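Local coordinates for protein alpha-amylase (Eisenia fetida, PDB 6M4K) that probably hydrolyses internal alpha-1,4-glucosidic linkages of starch-like polysaccharides, as a cold-active glycoside hydrolase family 13 enzyme that binds calcium, at residues Lys26-Glu31 / Glu81-Asn86; Val281-Gly286 / Leu333-Gly338; Asn404-Trp409 / Ile417-Gly422. All blocks are in the same frame, centred on the assembly; numbering follows the deposited sequence. Where two conformers were deposited one is given.

Interaction 1: Lys26-Glu31 / Glu81-Asn86; sequences KWTDIE and ETQFRN. With SO4 (sulfate ion), chain G.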
loop_
_atom_site.group_PDB
_atom_site.type_symbol
_atom_site.label_atom_id
_atom_site.label_comp_id
_atom_site.label_asym_id
_atom_site.label_seq_id
_atom_site.Cartn_x
_atom_site.Cartn_y
_atom_site.Cartn_z
ATOM N N LYS A 26 -0.066 -16.345 -0.525
ATOM C CA LYS A 26 0.958 -17.286 -0.968
ATOM C C LYS A 26 1.376 -16.999 -2.410
ATOM O O LYS A 26 0.612 -16.453 -3.212
ATOM C CB LYS A 26 0.436 -18.725 -0.900
ATOM C CG LYS A 26 0.224 -19.256 0.510
ATOM C CD LYS A 26 -0.169 -20.737 0.502
ATOM C CE LYS A 26 -1.519 -20.951 -0.160
ATOM N NZ LYS A 26 -1.998 -22.350 0.101
ATOM N N TRP A 27 2.605 -17.409 -2.738
ATOM C CA TRP A 27 3.126 -17.163 -4.080
ATOM C C TRP A 27 2.274 -17.833 -5.151
ATOM O O TRP A 27 2.049 -17.260 -6.224
ATOM C CB TRP A 27 4.580 -17.608 -4.195
ATOM C CG TRP A 27 5.517 -17.073 -3.152
ATOM C CD1 TRP A 27 6.607 -17.708 -2.661
ATOM C CD2 TRP A 27 5.475 -15.791 -2.485
ATOM N NE1 TRP A 27 7.245 -16.934 -1.731
ATOM C CE2 TRP A 27 6.572 -15.749 -1.601
ATOM C CE3 TRP A 27 4.603 -14.696 -2.522
ATOM C CZ2 TRP A 27 6.832 -14.652 -0.772
ATOM C CZ3 TRP A 27 4.860 -13.611 -1.702
ATOM C CH2 TRP A 27 5.966 -13.599 -0.839
ATOM N N THR A 28 1.788 -19.050 -4.883
ATOM C CA THR A 28 0.961 -19.706 -5.890
ATOM C C THR A 28 -0.323 -18.940 -6.152
ATOM O O THR A 28 -0.803 -18.908 -7.291
ATOM C CB THR A 28 0.636 -21.134 -5.470
ATOM O OG1 THR A 28 0.070 -21.124 -4.156
ATOM C CG2 THR A 28 1.897 -21.998 -5.498
ATOM N N ASP A 29 -0.880 -18.298 -5.116
ATOM C CA ASP A 29 -2.090 -17.499 -5.298
ATOM C C ASP A 29 -1.802 -16.192 -6.025
ATOM O O ASP A 29 -2.582 -15.780 -6.886
ATOM C CB ASP A 29 -2.792 -17.254 -3.961
ATOM C CG ASP A 29 -3.583 -18.466 -3.505
ATOM O OD1 ASP A 29 -4.104 -19.204 -4.375
ATOM O OD2 ASP A 29 -3.682 -18.668 -2.289
ATOM N N ILE A 30 -0.694 -15.525 -5.695
ATOM C CA ILE A 30 -0.349 -14.306 -6.422
ATOM C C ILE A 30 -0.098 -14.624 -7.885
ATOM O O ILE A 30 -0.562 -13.909 -8.778
ATOM C CB ILE A 30 0.839 -13.586 -5.761
ATOM C CG1 ILE A 30 0.465 -13.179 -4.332
ATOM C CG2 ILE A 30 1.267 -12.377 -6.597
ATOM C CD1 ILE A 30 1.540 -12.413 -3.598
ATOM N N GLU A 31 0.591 -15.736 -8.148
ATOM C CA GLU A 31 0.862 -16.141 -9.521
ATOM C C GLU A 31 -0.426 -16.267 -10.329
ATOM O O GLU A 31 -0.511 -15.773 -11.461
ATOM C CB GLU A 31 1.644 -17.453 -9.521
ATOM C CG GLU A 31 2.030 -17.910 -10.916
ATOM C CD GLU A 31 2.883 -19.157 -10.933
ATOM O OE1 GLU A 31 3.134 -19.739 -9.867
ATOM O OE2 GLU A 31 3.311 -19.550 -12.040
ATOM N N GLU A 81 11.466 -20.754 -2.437
ATOM C CA GLU A 81 12.161 -19.993 -3.469
ATOM C C GLU A 81 11.651 -20.358 -4.860
ATOM O O GLU A 81 11.445 -19.480 -5.704
ATOM C CB GLU A 81 13.664 -20.236 -3.370
ATOM C CG GLU A 81 14.435 -19.552 -4.483
ATOM C CD GLU A 81 15.909 -19.888 -4.469
ATOM O OE1 GLU A 81 16.531 -19.848 -3.384
ATOM O OE2 GLU A 81 16.441 -20.204 -5.553
ATOM N N THR A 82 11.434 -21.653 -5.111
ATOM C CA THR A 82 10.905 -22.084 -6.401
ATOM C C THR A 82 9.554 -21.443 -6.683
ATOM O O THR A 82 9.304 -20.955 -7.792
ATOM C CB THR A 82 10.798 -23.608 -6.432
ATOM O OG1 THR A 82 12.112 -24.161 -6.550
ATOM C CG2 THR A 82 9.947 -24.083 -7.599
ATOM N N GLN A 83 8.672 -21.428 -5.683
ATOM C CA GLN A 83 7.359 -20.828 -5.879
ATOM C C GLN A 83 7.460 -19.316 -6.073
ATOM O O GLN A 83 6.716 -18.744 -6.877
ATOM C CB GLN A 83 6.440 -21.207 -4.724
ATOM C CG GLN A 83 6.095 -22.683 -4.729
ATOM C CD GLN A 83 5.388 -23.106 -3.461
ATOM O OE1 GLN A 83 5.781 -22.721 -2.358
ATOM N NE2 GLN A 83 4.356 -23.929 -3.609
ATOM N N PHE A 84 8.373 -18.665 -5.345
ATOM C CA PHE A 84 8.595 -17.231 -5.523
ATOM C C PHE A 84 9.026 -16.915 -6.954
ATOM O O PHE A 84 8.495 -15.999 -7.596
ATOM C CB PHE A 84 9.643 -16.726 -4.523
ATOM C CG PHE A 84 9.857 -15.231 -4.580
ATOM C CD1 PHE A 84 9.042 -14.378 -3.850
ATOM C CD2 PHE A 84 10.851 -14.678 -5.386
ATOM C CE1 PHE A 84 9.206 -12.993 -3.921
ATOM C CE2 PHE A 84 11.029 -13.308 -5.459
ATOM C CZ PHE A 84 10.209 -12.455 -4.726
ATOM N N ARG A 85 9.962 -17.701 -7.484
ATOM C CA ARG A 85 10.485 -17.430 -8.817
ATOM C C ARG A 85 9.462 -17.745 -9.893
ATOM O O ARG A 85 9.367 -17.014 -10.887
ATOM C CB ARG A 85 11.798 -18.178 -9.012
ATOM C CG ARG A 85 12.849 -17.627 -8.079
ATOM C CD ARG A 85 14.105 -18.438 -8.090
ATOM N NE ARG A 85 14.920 -18.159 -9.263
ATOM C CZ ARG A 85 16.211 -18.463 -9.342
ATOM N NH1 ARG A 85 16.821 -19.039 -8.312
ATOM N NH2 ARG A 85 16.887 -18.187 -10.441
ATOM N N ASN A 86 8.658 -18.799 -9.697
ATOM C CA ASN A 86 7.556 -19.058 -10.620
ATOM C C ASN A 86 6.595 -17.876 -10.665
ATOM O O ASN A 86 6.139 -17.476 -11.743
ATOM C CB ASN A 86 6.779 -20.302 -10.192
ATOM C CG ASN A 86 7.489 -21.606 -10.520
ATOM O OD1 ASN A 86 7.170 -22.642 -9.936
ATOM N ND2 ASN A 86 8.429 -21.571 -11.447
HETATM S S SO4 G . 0.920 -23.880 -1.800
HETATM O O1 SO4 G . 2.132 -23.354 -1.193
HETATM O O2 SO4 G . 0.343 -22.825 -2.616
HETATM O O3 SO4 G . -0.042 -24.216 -0.754
HETATM O O4 SO4 G . 1.243 -25.049 -2.617
HETATM O O HOH W 1 4.196 -19.909 -7.450
#
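Phe-84 drives the edge of its ring into one face of the Trp-27 indole, a T-shaped aromatic pair that shows how two nearly parallel helices can be keyed together by their first turns. The ring planes stand 78° apart, and CD1 of Phe-84 comes within 3.6 Å of CE2 of Trp-27, over the rim of the indole. With its CG anti to the backbone N (chi1 -176°), the phenyl ring of Phe-84 is carried across to the tryptophan, while Trp-27 folds back beside its own N, bringing CD1 to 3.4 Å from the backbone N of Phe-84. The indole thus lies against main chain as well as side chain.

The polar rim is joined indirectly. A sulfate, probably from the crystallisation liquor, accepts from NZ of Lys-26 through O3 (2.8 Å), with a long, weak bond from NE2 of Gln-83; NZ also forms a salt bridge with Asp-374. The methyl CG2 of Thr-28 touches the Gln-83 amide, which keeps its OE1 for the backbone N of Ser-80. One water donates both to OE1 of Glu-31 at 2.6 Å and to the carbonyl O of Gln-83 at 2.8 Å, and OE2 of Glu-31 is hydrogen-bonded to OG1 of Thr-90.

Over residues 27-31 and 81-86 the axes lie 12° apart and approach to 8.7 Å; these are the first turns of helices 27-39 and 81-93, side by side on the outside of the TIM barrel. Inward, Trp-27 reaches Val-47 of barrel strand 44-47 and Met-87 of the neighbouring helix, while Phe-84 also packs on Trp-192 of helix 176-192.

Interaction 2: Val281-Gly286 / Leu333-Gly338; sequences VNFGEG and LAWDYG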
loop_
_atom_site.group_PDB
_atom_site.type_symbol
_atom_site.label_atom_id
_atom_site.label_comp_id
_atom_site.label_asym_id
_atom_site.label_seq_id
_atom_site.Cartn_x
_atom_site.Cartn_y
_atom_site.Cartn_z
ATOM N N VAL A 281 -11.082 20.343 -2.208
ATOM C CA VAL A 281 -10.871 21.110 -3.436
ATOM C C VAL A 281 -9.389 21.266 -3.769
ATOM O O VAL A 281 -9.006 21.289 -4.945
ATOM C CB VAL A 281 -11.608 22.468 -3.340
ATOM C CG1 VAL A 281 -11.052 23.320 -2.202
ATOM C CG2 VAL A 281 -11.555 23.225 -4.661
ATOM N N ASN A 282 -8.531 21.358 -2.754
ATOM C CA ASN A 282 -7.096 21.533 -2.948
ATOM C C ASN A 282 -6.295 20.371 -2.362
ATOM O O ASN A 282 -5.127 20.536 -1.985
ATOM C CB ASN A 282 -6.633 22.850 -2.328
ATOM C CG ASN A 282 -6.745 22.844 -0.810
ATOM O OD1 ASN A 282 -7.553 22.108 -0.229
ATOM N ND2 ASN A 282 -5.915 23.656 -0.157
ATOM N N PHE A 283 -6.898 19.190 -2.275
ATOM C CA PHE A 283 -6.227 18.072 -1.634
ATOM C C PHE A 283 -4.930 17.714 -2.351
ATOM O O PHE A 283 -4.849 17.704 -3.580
ATOM C CB PHE A 283 -7.133 16.849 -1.603
ATOM C CG PHE A 283 -6.485 15.680 -0.925
ATOM C CD1 PHE A 283 -6.293 15.689 0.445
ATOM C CD2 PHE A 283 -6.008 14.606 -1.660
ATOM C CE1 PHE A 283 -5.656 14.628 1.083
ATOM C CE2 PHE A 283 -5.372 13.551 -1.026
ATOM C CZ PHE A 283 -5.203 13.568 0.343
ATOM N N GLY A 284 -3.917 17.390 -1.556
ATOM C CA GLY A 284 -2.636 16.971 -2.080
ATOM C C GLY A 284 -1.525 17.659 -1.328
ATOM O O GLY A 284 -1.609 17.846 -0.109
ATOM N N GLU A 285 -0.490 18.064 -2.070
ATOM C CA GLU A 285 0.677 18.686 -1.456
ATOM C C GLU A 285 0.294 19.894 -0.609
ATOM O O GLU A 285 0.914 20.138 0.432
ATOM C CB GLU A 285 1.677 19.081 -2.549
ATOM C CG GLU A 285 3.016 19.599 -2.029
ATOM C CD GLU A 285 4.007 19.900 -3.141
ATOM O OE1 GLU A 285 3.694 19.644 -4.324
ATOM O OE2 GLU A 285 5.114 20.382 -2.817
ATOM N N GLY A 286 -0.731 20.644 -1.021
ATOM C CA GLY A 286 -1.135 21.846 -0.306
ATOM C C GLY A 286 -1.724 21.594 1.067
ATOM O O GLY A 286 -1.872 22.537 1.855
ATOM N N LEU A 333 -8.643 7.445 -6.255
ATOM C CA LEU A 333 -8.400 6.922 -7.596
ATOM C C LEU A 333 -8.800 7.919 -8.670
ATOM O O LEU A 333 -8.201 7.926 -9.749
ATOM C CB LEU A 333 -9.165 5.610 -7.788
ATOM C CG LEU A 333 -8.495 4.406 -7.113
ATOM C CD1 LEU A 333 -9.454 3.235 -7.042
ATOM C CD2 LEU A 333 -7.233 4.006 -7.881
ATOM N N ALA A 334 -9.815 8.744 -8.412
ATOM C CA ALA A 334 -10.247 9.734 -9.387
ATOM C C ALA A 334 -9.380 10.980 -9.376
ATOM O O ALA A 334 -9.352 11.703 -10.378
ATOM C CB ALA A 334 -11.692 10.148 -9.099
ATOM N N TRP A 335 -8.710 11.264 -8.269
ATOM C CA TRP A 335 -7.861 12.434 -8.121
ATOM C C TRP A 335 -6.539 12.198 -8.851
ATOM O O TRP A 335 -6.302 11.148 -9.447
ATOM C CB TRP A 335 -7.626 12.706 -6.635
ATOM C CG TRP A 335 -7.312 14.119 -6.218
ATOM C CD1 TRP A 335 -6.187 14.550 -5.566
ATOM C CD2 TRP A 335 -8.162 15.263 -6.349
ATOM N NE1 TRP A 335 -6.282 15.893 -5.298
ATOM C CE2 TRP A 335 -7.485 16.353 -5.771
ATOM C CE3 TRP A 335 -9.430 15.472 -6.907
ATOM C CZ2 TRP A 335 -8.035 17.631 -5.732
ATOM C CZ3 TRP A 335 -9.976 16.732 -6.861
ATOM C CH2 TRP A 335 -9.279 17.801 -6.288
ATOM N N ASP A 336 -5.673 13.210 -8.836
ATOM C CA ASP A 336 -4.329 13.089 -9.407
ATOM C C ASP A 336 -3.353 13.486 -8.311
ATOM O O ASP A 336 -3.049 14.670 -8.135
ATOM C CB ASP A 336 -4.169 13.950 -10.648
ATOM C CG ASP A 336 -2.822 13.755 -11.320
ATOM O OD1 ASP A 336 -2.124 12.773 -10.991
ATOM O OD2 ASP A 336 -2.460 14.579 -12.181
ATOM N N TYR A 337 -2.885 12.495 -7.566
ATOM C CA TYR A 337 -1.967 12.730 -6.466
ATOM C C TYR A 337 -1.377 11.408 -5.999
ATOM O O TYR A 337 -2.070 10.567 -5.403
ATOM C CB TYR A 337 -2.643 13.436 -5.279
ATOM C CG TYR A 337 -1.707 13.608 -4.096
ATOM C CD1 TYR A 337 -0.694 14.566 -4.120
ATOM C CD2 TYR A 337 -1.813 12.792 -2.973
ATOM C CE1 TYR A 337 0.172 14.721 -3.049
ATOM C CE2 TYR A 337 -0.954 12.934 -1.908
ATOM C CZ TYR A 337 0.048 13.887 -1.947
ATOM O OH TYR A 337 0.881 14.001 -0.863
ATOM N N GLY A 338 -0.089 11.208 -6.266
ATOM C CA GLY A 338 0.637 10.078 -5.732
ATOM C C GLY A 338 0.483 8.814 -6.552
ATOM O O GLY A 338 -0.389 8.677 -7.409
#
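The carbonyl O of Phe-283 takes a hydrogen bond from NE1 of Trp-335 at 2.9 Å, the shortest polar link of this contact and a clear case of an indole N-H tying down a loop. At the hydrogen the bond is fairly straight. The oxygen lies near the indole plane, but NE1 stands well above the plane of the carbonyl, so the approach is edge-on for the ring and tilted for the acceptor. Farther along the same indole edge, CH2 of Trp-335 meets the carbonyl O of Val-281.

Phe-283 itself turns its ring toward the tryptophan: its CG is anti to the backbone N (chi1 -179°), and CD2 packs against CD1 of Trp-335 at 3.9 Å, with the planes inclined at 55°. One atom farther round the same side of the ring, CE2 of Phe-283 touches CD2 of Tyr-337 at 4.1 Å. The three rings form an aromatic cluster where the loop between helix 259-270 and strand 295-297 meets the link from helix 322-334 to strand 339-344, the last strand of the TIM barrel. The cluster spreads beyond the two segments, since Trp-335 stacks on Phe-331 and Phe-283 meets Trp-287 edge-to-face.

Tyr-337 lays one ring face against the backbone. CA of Gly-284 sits 3.8 Å from the ring centroid, 17° off the normal, a CH-pi contact over the face. A side chain on Gly-284 would be pressed both on this ring and on the preceding carbonyl oxygen. Beside that contact, CE1 of Tyr-337 lies 3.5 Å from the backbone N of Glu-285, and the phenol OH is hydrogen-bonded to the carbonyl O of Leu-290.

Interaction 3: Asn404-Trp409 / Ile417-Gly422; sequences NPVSNW and IAFGRG. With SO4 (sulfate ion), chain I.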
loop_
_atom_site.group_PDB
_atom_site.type_symbol
_atom_site.label_atom_id
_atom_site.label_comp_id
_atom_site.label_asym_id
_atom_site.label_seq_id
_atom_site.Cartn_x
_atom_site.Cartn_y
_atom_site.Cartn_z
ATOM N N ASN A 404 -5.006 13.813 -17.389
ATOM C CA ASN A 404 -5.900 14.950 -17.481
ATOM C C ASN A 404 -5.928 15.704 -16.160
ATOM O O ASN A 404 -5.822 15.101 -15.088
ATOM C CB ASN A 404 -7.316 14.481 -17.819
ATOM C CG ASN A 404 -7.438 14.000 -19.240
ATOM O OD1 ASN A 404 -7.817 14.759 -20.134
ATOM N ND2 ASN A 404 -7.120 12.729 -19.464
ATOM N N PRO A 405 -6.067 17.023 -16.195
ATOM C CA PRO A 405 -6.156 17.785 -14.949
ATOM C C PRO A 405 -7.483 17.517 -14.261
ATOM O O PRO A 405 -8.418 16.962 -14.839
ATOM C CB PRO A 405 -6.081 19.236 -15.425
ATOM C CG PRO A 405 -6.690 19.199 -16.780
ATOM C CD PRO A 405 -6.240 17.883 -17.380
ATOM N N VAL A 406 -7.547 17.915 -12.994
ATOM C CA VAL A 406 -8.837 18.056 -12.328
ATOM C C VAL A 406 -9.554 19.262 -12.916
ATOM O O VAL A 406 -8.997 20.368 -12.985
ATOM C CB VAL A 406 -8.649 18.205 -10.812
ATOM C CG1 VAL A 406 -9.977 18.517 -10.143
ATOM C CG2 VAL A 406 -8.076 16.924 -10.238
ATOM N N SER A 407 -10.793 19.061 -13.349
ATOM C CA SER A 407 -11.528 20.136 -13.990
ATOM C C SER A 407 -12.970 20.114 -13.519
ATOM O O SER A 407 -13.444 19.144 -12.934
ATOM C CB SER A 407 -11.443 20.048 -15.518
ATOM O OG SER A 407 -11.858 18.777 -15.971
ATOM N N ASN A 408 -13.654 21.233 -13.751
ATOM C CA ASN A 408 -15.085 21.330 -13.466
ATOM C C ASN A 408 -15.415 20.950 -12.027
ATOM O O ASN A 408 -16.387 20.246 -11.756
ATOM C CB ASN A 408 -15.897 20.502 -14.464
ATOM C CG ASN A 408 -15.846 21.082 -15.859
ATOM O OD1 ASN A 408 -16.240 22.229 -16.070
ATOM N ND2 ASN A 408 -15.314 20.319 -16.810
ATOM N N TRP A 409 -14.580 21.407 -11.094
ATOM C CA TRP A 409 -14.844 21.150 -9.689
ATOM C C TRP A 409 -16.134 21.839 -9.256
ATOM O O TRP A 409 -16.396 22.993 -9.615
ATOM C CB TRP A 409 -13.688 21.651 -8.813
ATOM C CG TRP A 409 -14.024 21.582 -7.351
ATOM C CD1 TRP A 409 -14.706 22.517 -6.619
ATOM C CD2 TRP A 409 -13.729 20.507 -6.442
ATOM N NE1 TRP A 409 -14.843 22.101 -5.324
ATOM C CE2 TRP A 409 -14.259 20.867 -5.186
ATOM C CE3 TRP A 409 -13.069 19.277 -6.569
ATOM C CZ2 TRP A 409 -14.143 20.054 -4.067
ATOM C CZ3 TRP A 409 -12.958 18.473 -5.458
ATOM C CH2 TRP A 409 -13.494 18.857 -4.223
ATOM N N ILE A 417 -19.244 17.018 -3.521
ATOM C CA ILE A 417 -18.285 17.557 -4.468
ATOM C C ILE A 417 -18.509 16.863 -5.796
ATOM O O ILE A 417 -19.096 15.780 -5.882
ATOM C CB ILE A 417 -16.807 17.394 -4.035
ATOM C CG1 ILE A 417 -16.391 15.918 -4.077
ATOM C CG2 ILE A 417 -16.583 17.987 -2.652
ATOM C CD1 ILE A 417 -14.904 15.695 -3.823
ATOM N N ALA A 418 -18.029 17.494 -6.844
ATOM C CA ALA A 418 -18.022 16.806 -8.110
ATOM C C ALA A 418 -16.854 17.338 -8.887
ATOM O O ALA A 418 -16.493 18.513 -8.780
ATOM C CB ALA A 418 -19.316 17.003 -8.899
ATOM N N PHE A 419 -16.252 16.454 -9.654
ATOM C CA PHE A 419 -15.190 16.966 -10.505
ATOM C C PHE A 419 -14.953 16.008 -11.657
ATOM O O PHE A 419 -15.325 14.833 -11.611
ATOM C CB PHE A 419 -13.876 17.201 -9.743
ATOM C CG PHE A 419 -13.334 15.965 -9.093
ATOM C CD1 PHE A 419 -13.753 15.601 -7.830
ATOM C CD2 PHE A 419 -12.416 15.165 -9.755
ATOM C CE1 PHE A 419 -13.260 14.460 -7.228
ATOM C CE2 PHE A 419 -11.916 14.017 -9.161
ATOM C CZ PHE A 419 -12.341 13.667 -7.900
ATOM N N GLY A 420 -14.326 16.543 -12.697
ATOM C CA GLY A 420 -13.942 15.773 -13.853
ATOM C C GLY A 420 -12.431 15.671 -13.991
ATOM O O GLY A 420 -11.652 16.294 -13.266
ATOM N N ARG A 421 -12.030 14.861 -14.964
ATOM C CA ARG A 421 -10.634 14.741 -15.371
ATOM C C ARG A 421 -10.626 15.015 -16.868
ATOM O O ARG A 421 -10.919 14.127 -17.674
ATOM C CB ARG A 421 -10.081 13.361 -15.033
ATOM C CG ARG A 421 -10.108 13.037 -13.539
ATOM C CD ARG A 421 -9.056 13.821 -12.764
ATOM N NE ARG A 421 -7.726 13.636 -13.340
ATOM C CZ ARG A 421 -6.967 12.557 -13.168
ATOM N NH1 ARG A 421 -7.376 11.538 -12.416
ATOM N NH2 ARG A 421 -5.779 12.503 -13.765
ATOM N N GLY A 422 -10.347 16.267 -17.233
ATOM C CA GLY A 422 -10.424 16.656 -18.633
ATOM C C GLY A 422 -11.769 16.322 -19.240
ATOM O O GLY A 422 -12.829 16.541 -18.637
HETATM S S SO4 I . -11.966 24.226 -14.980
HETATM O O1 SO4 I . -11.285 24.870 -16.097
HETATM O O2 SO4 I . -12.944 25.145 -14.405
HETATM O O3 SO4 I . -12.630 23.028 -15.472
HETATM O O4 SO4 I . -10.984 23.861 -13.963
HETATM O O HOH W 2 -14.450 17.529 -16.613
#
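Trp-409 brings the benzene part of its indole up against Ile-417 and Phe-419 in an antiparallel sheet of the C-terminal all-beta domain, where strand 406-407 runs beside strand 416-421. The Ser-407/Gly-420 pair is hydrogen-bonded in both directions, Gly-420 N reaching Ser-407 O at 2.8 Å; Val-406 and Arg-421 form the adjoining non-hydrogen-bonded pair. Shape then decides what fits where. After the corner at Asn-408, the indole swings back over the second strand: in the Ile-417 conformer given, one of two, CD1 abuts CH2 of Trp-409 at 3.5 Å, while CG2 meets CZ2, so both branches bear on the indole. Phe-419 lies nearly parallel to it, planes 13° apart, but so far displaced that the rings barely overlap. The beta carbon of Phe-419 touches both Val-406 CG1 and CE3 of Trp-409.

At the opposite end, Arg-421 curls back on itself, bent at chi2 (-73°) and chi3 (-54°), and grips one carbonyl side-on: NE and NH2 both donate to Asn-404 O, at 3.0 and 2.9 Å. NH1 goes to Ala-334 O of the catalytic domain. A leucine in place of Arg-421 would probably leave the carbonyls of Asn-404 and Ala-334 without these donors and the chain at Asn-404, just before strand 406-407, less firmly held. Gly-422 leaves a hollow for Asn-404, whose OD1 sits where a beta carbon would clash. Nearby, one water accepts from Asn-408 ND2 and donates to Gly-422 O, the water oxygen lying 2.8 Å from that carbonyl O.

The three interactions follow one another along the chain, none enclosing another. Interaction 1 joins two helices on the outside of the catalytic TIM barrel; interaction 2 lies across the chain's centre from it, the two centres about 35 Å apart, where a loop meets the link into the last barrel strand. Interaction 3 belongs to the C-terminal beta domain, yet its centre is only about 11 Å from that of interaction 2, and the two touch: the Trp-335 and Phe-419 rings meet edge-to-face, and Trp-409 packs on Val-281. Interactions 2 and 3 thus form part of the interface between the domains, whereas interaction 1 is local to the barrel.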